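Local structure of insecticidal Delta-Endotoxin Cry8Ea1 (Bacillus Thuringiensis, 3EB7) at residues D446-I451 / R582-P587; H143-K148 / P223-R228; V501-C506 / V578-I583. The protein is an insecticidal three-domain crystal toxin, active against larvae of the beetle Holotrichia parallela, that probably kills gut cells by forming pores in their membranes. All coordinates share one frame; numbering follows the deposited sequence.

Contact 1: residues D446-I451 / R582-P587; sequences DKITQI and RIELIP
Gln450 lays its terminal amide over the guanidinium of Arg582. The two planes are only 2° apart. Gln450 OE1 lies 3.7 Å above the guanidinium plane, displaced toward the rim, and both side chains point the same way. Glu584 runs alongside Gln450 as well. Its OE2 lies 3.2 Å from Gln450 NE2, but the angle is too poor for a hydrogen bond. The same OE2 takes a hydrogen bond from Arg582 NE at 3.1 Å, on its anti side but tilted out of the carboxylate plane, as part of a salt bridge within the strand. Gln450 has CG anti to its carbonyl carbon (chi1 -67°) and is extended beyond it, which carries the amide out beside these two charged ends.

On the opposite face, Ile451 CG1 approaches Leu585 CD1 at 4.4 Å. Between the two faces, the backbones of 448-451 and 582-587 run antiparallel. Thr449 with Leu585 and Ile451 with Ile583 are hydrogen-bonded pairs, and Gln450 with Glu584 is the non-hydrogen-bonded pair between them. The bond from Ile451 N to Ile583 O is 2.8 Å long. The strands belong to the C-terminal beta sandwich of the three-domain Cry fold. The face with Ile583 and Leu585 packs inward, against Ile564 and Leu562 of strand 559-567. The face with Gln450 and Glu584 turns to the N-terminal helical domain and its linker. Beyond the last pair, the Pro587 ring sits against the chain, with its CD 3.3 Å from Lys447 O.

A second shell fixes the carboxylate of Glu584. Tyr230 OH bonds to OE2, and Arg502 NE forms a salt bridge with OE1. Lys447 NZ pairs with Glu233, just before strand 234-235, which continues the sheet beside 448-452.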
# COMPACT_ATOMS: atom_id res chain seq x y z
N ASP A 446 10.36 15.40 -15.78
CA ASP A 446 9.49 16.50 -15.44
C ASP A 446 8.69 16.29 -14.14
O ASP A 446 7.76 17.02 -13.84
CB ASP A 446 8.60 16.87 -16.66
CG ASP A 446 7.60 15.77 -17.06
OD1 ASP A 446 7.78 14.54 -16.80
OD2 ASP A 446 6.57 16.16 -17.68
N LYS A 447 9.08 15.28 -13.37
CA LYS A 447 8.44 14.94 -12.10
C LYS A 447 9.53 14.66 -11.05
O LYS A 447 10.68 14.39 -11.40
CB LYS A 447 7.60 13.68 -12.30
CG LYS A 447 6.41 13.91 -13.19
CD LYS A 447 5.87 12.61 -13.75
CE LYS A 447 5.01 12.86 -15.00
NZ LYS A 447 3.76 12.04 -15.02
N ILE A 448 9.16 14.76 -9.78
CA ILE A 448 9.91 14.21 -8.67
C ILE A 448 9.67 12.69 -8.67
O ILE A 448 8.51 12.24 -8.58
CB ILE A 448 9.46 14.87 -7.31
CG1 ILE A 448 9.75 16.38 -7.34
CG2 ILE A 448 10.11 14.15 -6.10
CD1 ILE A 448 9.24 17.22 -6.17
N THR A 449 10.73 11.90 -8.85
CA THR A 449 10.59 10.44 -8.85
C THR A 449 10.93 9.88 -7.48
O THR A 449 12.00 10.14 -6.96
CB THR A 449 11.48 9.78 -9.95
OG1 THR A 449 11.34 10.54 -11.17
CG2 THR A 449 11.03 8.40 -10.21
N GLN A 450 10.01 9.13 -6.88
CA GLN A 450 10.32 8.43 -5.61
C GLN A 450 10.68 6.99 -5.90
O GLN A 450 9.95 6.29 -6.60
CB GLN A 450 9.15 8.48 -4.63
CG GLN A 450 8.88 9.90 -4.12
CD GLN A 450 7.69 9.95 -3.17
OE1 GLN A 450 7.12 8.92 -2.83
NE2 GLN A 450 7.34 11.13 -2.74
N ILE A 451 11.83 6.55 -5.36
CA ILE A 451 12.35 5.22 -5.60
C ILE A 451 12.74 4.65 -4.26
O ILE A 451 13.82 4.95 -3.75
CB ILE A 451 13.63 5.20 -6.48
CG1 ILE A 451 13.51 6.16 -7.68
CG2 ILE A 451 14.01 3.72 -6.85
CD1 ILE A 451 12.89 5.56 -8.95
N ARG A 582 13.80 5.86 0.89
CA ARG A 582 13.69 6.07 -0.54
C ARG A 582 14.64 7.15 -1.02
O ARG A 582 15.09 7.99 -0.24
CB ARG A 582 12.25 6.47 -0.88
CG ARG A 582 11.74 7.76 -0.18
CD ARG A 582 10.36 8.07 -0.72
NE ARG A 582 9.62 9.12 -0.02
CZ ARG A 582 8.55 8.91 0.75
NH1 ARG A 582 7.91 9.92 1.33
NH2 ARG A 582 8.13 7.67 0.96
N ILE A 583 14.91 7.14 -2.31
CA ILE A 583 15.60 8.24 -2.96
C ILE A 583 14.55 9.00 -3.75
O ILE A 583 13.67 8.39 -4.35
CB ILE A 583 16.60 7.73 -3.98
CG1 ILE A 583 17.70 6.91 -3.33
CG2 ILE A 583 17.19 8.89 -4.80
CD1 ILE A 583 18.29 5.85 -4.32
N GLU A 584 14.62 10.32 -3.72
CA GLU A 584 13.79 11.14 -4.61
C GLU A 584 14.74 11.88 -5.52
O GLU A 584 15.76 12.43 -5.07
CB GLU A 584 12.87 12.09 -3.84
CG GLU A 584 12.09 11.39 -2.71
CD GLU A 584 11.17 12.33 -1.94
OE1 GLU A 584 11.44 13.53 -1.88
OE2 GLU A 584 10.16 11.86 -1.39
N LEU A 585 14.41 11.82 -6.81
CA LEU A 585 15.13 12.46 -7.88
C LEU A 585 14.33 13.66 -8.31
O LEU A 585 13.14 13.56 -8.62
CB LEU A 585 15.31 11.48 -9.05
CG LEU A 585 16.39 10.43 -8.77
CD1 LEU A 585 16.17 9.16 -9.60
CD2 LEU A 585 17.77 11.04 -9.04
N ILE A 586 15.02 14.81 -8.33
CA ILE A 586 14.40 16.11 -8.54
C ILE A 586 15.10 16.72 -9.74
O ILE A 586 16.31 16.99 -9.67
CB ILE A 586 14.58 17.00 -7.25
CG1 ILE A 586 13.98 16.29 -6.02
CG2 ILE A 586 14.00 18.45 -7.43
CD1 ILE A 586 14.70 16.56 -4.73
N PRO A 587 14.35 16.97 -10.83
CA PRO A 587 14.97 17.64 -12.00
C PRO A 587 15.42 19.10 -11.68
O PRO A 587 14.68 19.88 -11.10
CB PRO A 587 13.85 17.61 -13.06
CG PRO A 587 12.83 16.68 -12.53
CD PRO A 587 12.92 16.73 -11.05

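Contact 2: residues H143-K148 / P223-R228; sequences HLLLLK and PMYDMR
Tyr225 is overlapped by Leu145, whose CD2 methyl sits over one face of the phenol ring. This CH-pi contact measures 3.9 Å from Leu145 CD2 to the centroid of the Tyr225 ring, 14° off the ring normal. The methyl leans toward the CE2 and CZ side. Leu144 meets the same ring at its edge, in plane, with its CB 3.7 Å from Tyr225 CD1. Tyr225 CG is anti to the carbonyl carbon (chi1 -58°), and this sends the ring toward the helix so that neighbouring leucines hold it by face and edge. At the tip, Tyr225 OH is hydrogen-bonded to Asn141 ND2, one turn earlier on the same helix.

Helix 133-153 is the central helix of the N-terminal bundle, as in other three-domain Cry toxins. It is enclosed by the remaining helices. Residues 223-228 follow the last helix of the bundle, 198-220, and lead toward the next domain. Tyr225 therefore ties the exit of the bundle to its core helix.

Lys148 lies along the backbone at the other end of the contact. Its CB is 3.4 Å from Tyr225 O. The ends of Lys148 and Met227 are too crowded in the model for their detailed positions to be trusted. A water donates to Met224 O at 3.1 Å, and its weak link to Lys148 NZ is doubtful for the same reason. Gln171 NE2, from helix 161-191, is hydrogen-bonded to both Leu144 O and Tyr225 O and so bridges the two backbones.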
# COMPACT_ATOMS: atom_id res chain seq x y z
N HIS A 143 -8.61 16.67 5.61
CA HIS A 143 -8.14 17.85 6.35
C HIS A 143 -6.78 18.33 5.87
O HIS A 143 -6.59 19.53 5.67
CB HIS A 143 -8.14 17.60 7.87
CG HIS A 143 -7.96 18.86 8.67
ND1 HIS A 143 -7.49 18.86 9.96
CD2 HIS A 143 -8.15 20.16 8.33
CE1 HIS A 143 -7.43 20.11 10.40
NE2 HIS A 143 -7.82 20.92 9.42
N LEU A 144 -5.84 17.42 5.65
CA LEU A 144 -4.53 17.77 5.11
C LEU A 144 -4.54 18.23 3.65
O LEU A 144 -3.67 19.04 3.23
CB LEU A 144 -3.58 16.56 5.22
CG LEU A 144 -3.34 15.98 6.62
CD1 LEU A 144 -2.45 14.73 6.56
CD2 LEU A 144 -2.72 17.06 7.55
N LEU A 145 -5.48 17.73 2.84
CA LEU A 145 -5.60 18.24 1.48
C LEU A 145 -6.15 19.67 1.47
O LEU A 145 -5.83 20.47 0.55
CB LEU A 145 -6.55 17.37 0.69
CG LEU A 145 -6.08 16.02 0.18
CD1 LEU A 145 -7.31 15.17 -0.09
CD2 LEU A 145 -5.22 16.23 -1.11
N LEU A 146 -6.97 19.99 2.47
CA LEU A 146 -7.59 21.29 2.61
C LEU A 146 -6.51 22.31 2.94
O LEU A 146 -6.36 23.35 2.28
CB LEU A 146 -8.65 21.27 3.72
CG LEU A 146 -9.41 22.59 3.88
CD1 LEU A 146 -10.35 22.81 2.73
CD2 LEU A 146 -10.18 22.66 5.18
N LEU A 147 -5.72 21.99 3.97
CA LEU A 147 -4.58 22.81 4.35
C LEU A 147 -3.59 23.03 3.21
O LEU A 147 -2.93 24.07 3.16
CB LEU A 147 -3.90 22.22 5.59
CG LEU A 147 -4.33 22.74 6.99
CD1 LEU A 147 -5.57 23.67 7.07
CD2 LEU A 147 -4.52 21.58 7.90
N LYS A 148 -3.50 22.11 2.28
CA LYS A 148 -2.65 22.31 1.10
C LYS A 148 -3.19 23.37 0.11
O LYS A 148 -2.42 24.05 -0.56
CB LYS A 148 -2.39 20.99 0.44
CG LYS A 148 -1.91 21.00 -0.96
CD LYS A 148 -2.12 19.57 -1.49
CE LYS A 148 -2.31 19.54 -2.98
NZ LYS A 148 -1.02 19.93 -3.67
N PRO A 223 2.70 13.00 3.42
CA PRO A 223 3.84 13.95 3.25
C PRO A 223 3.87 14.68 1.92
O PRO A 223 4.43 15.78 1.82
CB PRO A 223 5.08 13.03 3.37
CG PRO A 223 4.57 11.80 4.11
CD PRO A 223 3.17 11.62 3.64
N MET A 224 3.29 14.08 0.89
CA MET A 224 3.32 14.70 -0.43
C MET A 224 2.24 15.78 -0.57
O MET A 224 2.12 16.40 -1.65
CB MET A 224 3.24 13.67 -1.55
CG MET A 224 4.55 12.89 -1.82
SD MET A 224 4.98 11.77 -0.45
CE MET A 224 4.05 10.30 -0.88
N TYR A 225 1.48 16.03 0.50
CA TYR A 225 0.56 17.18 0.51
C TYR A 225 1.25 18.46 0.94
O TYR A 225 0.64 19.53 0.94
CB TYR A 225 -0.64 16.96 1.41
CG TYR A 225 -1.48 15.76 1.08
CD1 TYR A 225 -2.35 15.22 2.04
CD2 TYR A 225 -1.40 15.14 -0.21
CE1 TYR A 225 -3.12 14.12 1.77
CE2 TYR A 225 -2.16 14.02 -0.50
CZ TYR A 225 -3.03 13.52 0.50
OH TYR A 225 -3.79 12.43 0.23
N ASP A 226 2.52 18.33 1.33
CA ASP A 226 3.41 19.44 1.61
C ASP A 226 3.91 20.02 0.28
O ASP A 226 4.71 19.41 -0.43
CB ASP A 226 4.57 18.93 2.46
CG ASP A 226 5.59 19.99 2.80
OD1 ASP A 226 6.51 19.62 3.52
OD2 ASP A 226 5.49 21.18 2.40
N MET A 227 3.40 21.20 -0.06
CA MET A 227 3.72 21.78 -1.36
C MET A 227 5.04 22.55 -1.41
O MET A 227 5.51 22.88 -2.49
CB MET A 227 2.53 22.59 -1.92
CG MET A 227 1.27 21.72 -2.19
SD MET A 227 1.35 20.29 -3.38
CE MET A 227 2.26 18.99 -2.56
N ARG A 228 5.64 22.82 -0.25
CA ARG A 228 7.00 23.33 -0.22
C ARG A 228 7.99 22.20 -0.49
O ARG A 228 8.95 22.40 -1.21
CB ARG A 228 7.32 24.06 1.10
CG ARG A 228 6.30 25.10 1.41
CD ARG A 228 6.82 26.15 2.35
NE ARG A 228 5.72 27.00 2.81
CZ ARG A 228 5.78 27.83 3.85
NH1 ARG A 228 6.91 27.95 4.55
NH2 ARG A 228 4.70 28.56 4.18
O HOH W 1 -0.37 16.52 -3.41

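Contact 3: residues V501-C506 / V578-I583; sequences VRIRYC and VYIDRI
Tyr579 and Cys506 form a hydrogen-bonded pair where two antiparallel strands of the C-terminal beta sandwich meet. Tyr579 N reaches Cys506 O at 2.7 Å. That same oxygen also lies at the edge of the Tyr579 ring, 3.4 Å from CD1.

Ile580 comes next, on the face that packs toward strand 559-567. Its CG2 meets Ile503 CG2 at 3.7 Å.

Asp581 and Arg582 together face the single residue Arg504, which makes a beta bulge. Asp581 N donates to Arg504 O, and Arg582 O accepts from Arg504 N, each at 2.9 Å. The bulge brings Asp581 toward the other strand. Its OD1 forms a salt bridge with Arg504 NH1 at 3.2 Å, met from above the carboxylate plane. Arg504 CG is anti to the backbone N (chi1 -166°), and the extended chain runs past OD1.

Arg582 NH2 also forms a salt bridge with Asp581 OD1, but the oxygen lies well out of the guanidinium plane and no N-H points at it. Arg504 CD lies over one face of the Arg582 guanidinium, and the two like-charged guanidinium groups come close, NH1 to NH1. Asp581 would be expected to offset part of that repulsion, as would Glu584, which pairs with Arg582 NE.

Ile583 returns to the inner face beside Ile503. Its CG2 touches Val501 CG1 at 3.8 Å.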
# COMPACT_ATOMS: atom_id res chain seq x y z
N VAL A 501 19.37 14.81 -5.80
CA VAL A 501 18.89 13.68 -5.05
C VAL A 501 18.68 14.09 -3.59
O VAL A 501 19.50 14.80 -3.01
CB VAL A 501 19.97 12.53 -5.07
CG1 VAL A 501 19.76 11.53 -3.96
CG2 VAL A 501 19.95 11.81 -6.41
N ARG A 502 17.60 13.61 -2.99
CA ARG A 502 17.48 13.62 -1.54
C ARG A 502 17.01 12.25 -1.10
O ARG A 502 16.27 11.58 -1.81
CB ARG A 502 16.60 14.75 -1.03
CG ARG A 502 15.27 14.89 -1.73
CD ARG A 502 14.38 15.83 -0.97
NE ARG A 502 13.04 15.62 -1.43
CZ ARG A 502 12.17 16.57 -1.74
NH1 ARG A 502 12.48 17.84 -1.55
NH2 ARG A 502 10.96 16.24 -2.18
N ILE A 503 17.45 11.85 0.08
CA ILE A 503 17.24 10.51 0.57
C ILE A 503 16.47 10.59 1.86
O ILE A 503 16.87 11.29 2.77
CB ILE A 503 18.60 9.77 0.78
CG1 ILE A 503 19.34 9.58 -0.55
CG2 ILE A 503 18.38 8.39 1.38
CD1 ILE A 503 20.51 10.45 -0.68
N ARG A 504 15.35 9.88 1.94
CA ARG A 504 14.57 9.83 3.18
C ARG A 504 15.15 8.75 4.10
O ARG A 504 15.33 7.60 3.70
CB ARG A 504 13.08 9.57 2.87
CG ARG A 504 12.14 9.84 4.05
CD ARG A 504 10.65 9.99 3.57
NE ARG A 504 9.76 10.21 4.71
CZ ARG A 504 8.67 9.49 4.98
NH1 ARG A 504 8.28 8.50 4.17
NH2 ARG A 504 7.95 9.77 6.07
N TYR A 505 15.47 9.14 5.34
CA TYR A 505 16.11 8.22 6.27
C TYR A 505 15.70 8.44 7.71
O TYR A 505 15.10 9.42 8.05
CB TYR A 505 17.64 8.31 6.15
CG TYR A 505 18.21 9.54 6.85
CD1 TYR A 505 18.30 10.75 6.17
CD2 TYR A 505 18.63 9.49 8.19
CE1 TYR A 505 18.82 11.89 6.80
CE2 TYR A 505 19.14 10.61 8.83
CZ TYR A 505 19.24 11.81 8.12
OH TYR A 505 19.73 12.93 8.73
N CYS A 506 16.03 7.49 8.56
CA CYS A 506 15.92 7.65 9.98
C CYS A 506 17.18 6.99 10.57
O CYS A 506 17.53 5.86 10.17
CB CYS A 506 14.63 6.98 10.47
SG CYS A 506 14.46 6.93 12.28
N VAL A 578 21.03 3.00 10.85
CA VAL A 578 20.51 3.86 9.79
C VAL A 578 19.46 3.07 8.96
O VAL A 578 19.78 2.02 8.39
CB VAL A 578 21.66 4.31 8.85
CG1 VAL A 578 21.19 5.28 7.76
CG2 VAL A 578 22.80 4.91 9.65
N TYR A 579 18.22 3.58 8.92
CA TYR A 579 17.21 3.08 7.98
C TYR A 579 17.16 3.97 6.76
O TYR A 579 17.06 5.20 6.90
CB TYR A 579 15.82 3.13 8.59
CG TYR A 579 15.66 2.36 9.84
CD1 TYR A 579 15.85 2.98 11.05
CD2 TYR A 579 15.34 0.99 9.82
CE1 TYR A 579 15.72 2.31 12.21
CE2 TYR A 579 15.22 0.29 11.02
CZ TYR A 579 15.40 0.97 12.21
OH TYR A 579 15.26 0.37 13.47
N ILE A 580 17.23 3.38 5.58
CA ILE A 580 17.05 4.14 4.33
C ILE A 580 15.72 3.79 3.65
O ILE A 580 15.45 2.63 3.37
CB ILE A 580 18.25 3.98 3.37
CG1 ILE A 580 19.53 4.43 4.09
CG2 ILE A 580 18.01 4.79 2.08
CD1 ILE A 580 20.75 4.34 3.18
N ASP A 581 14.88 4.79 3.45
CA ASP A 581 13.52 4.59 2.92
C ASP A 581 13.52 4.68 1.41
O ASP A 581 13.26 3.69 0.73
CB ASP A 581 12.53 5.60 3.53
CG ASP A 581 11.18 5.68 2.75
OD1 ASP A 581 10.59 6.77 2.74
OD2 ASP A 581 10.69 4.68 2.15
N ARG A 582 13.80 5.86 0.89
CA ARG A 582 13.69 6.07 -0.54
C ARG A 582 14.64 7.15 -1.02
O ARG A 582 15.09 7.99 -0.24
CB ARG A 582 12.25 6.47 -0.88
CG ARG A 582 11.74 7.76 -0.18
CD ARG A 582 10.36 8.07 -0.72
NE ARG A 582 9.62 9.12 -0.02
CZ ARG A 582 8.55 8.91 0.75
NH1 ARG A 582 7.91 9.92 1.33
NH2 ARG A 582 8.13 7.67 0.96
N ILE A 583 14.91 7.14 -2.31
CA ILE A 583 15.60 8.24 -2.96
C ILE A 583 14.55 9.00 -3.75
O ILE A 583 13.67 8.39 -4.35
CB ILE A 583 16.60 7.73 -3.98
CG1 ILE A 583 17.70 6.91 -3.33
CG2 ILE A 583 17.19 8.89 -4.80
CD1 ILE A 583 18.29 5.85 -4.32

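How the contacts relate
From the N terminus, contact 2 comes first. It closes the loop from helix 133-153 through the last two helices of the bundle to the linker at 223-228. It is complete before the other two open. Contact 1 then spans the C-terminal sandwich, from 446-451 to the final strand. Contact 3 nests within that span and ends on the same strand, sharing Arg582 and Ile583. Strand 578-588 thus runs between 448-452 and 498-507. Arg502, on the first strand of contact 3, reaches back to contact 1. Met224 in the linker packs on Gln450 and Arg582, so the helical domain meets the sandwich where contacts 1 and 3 join.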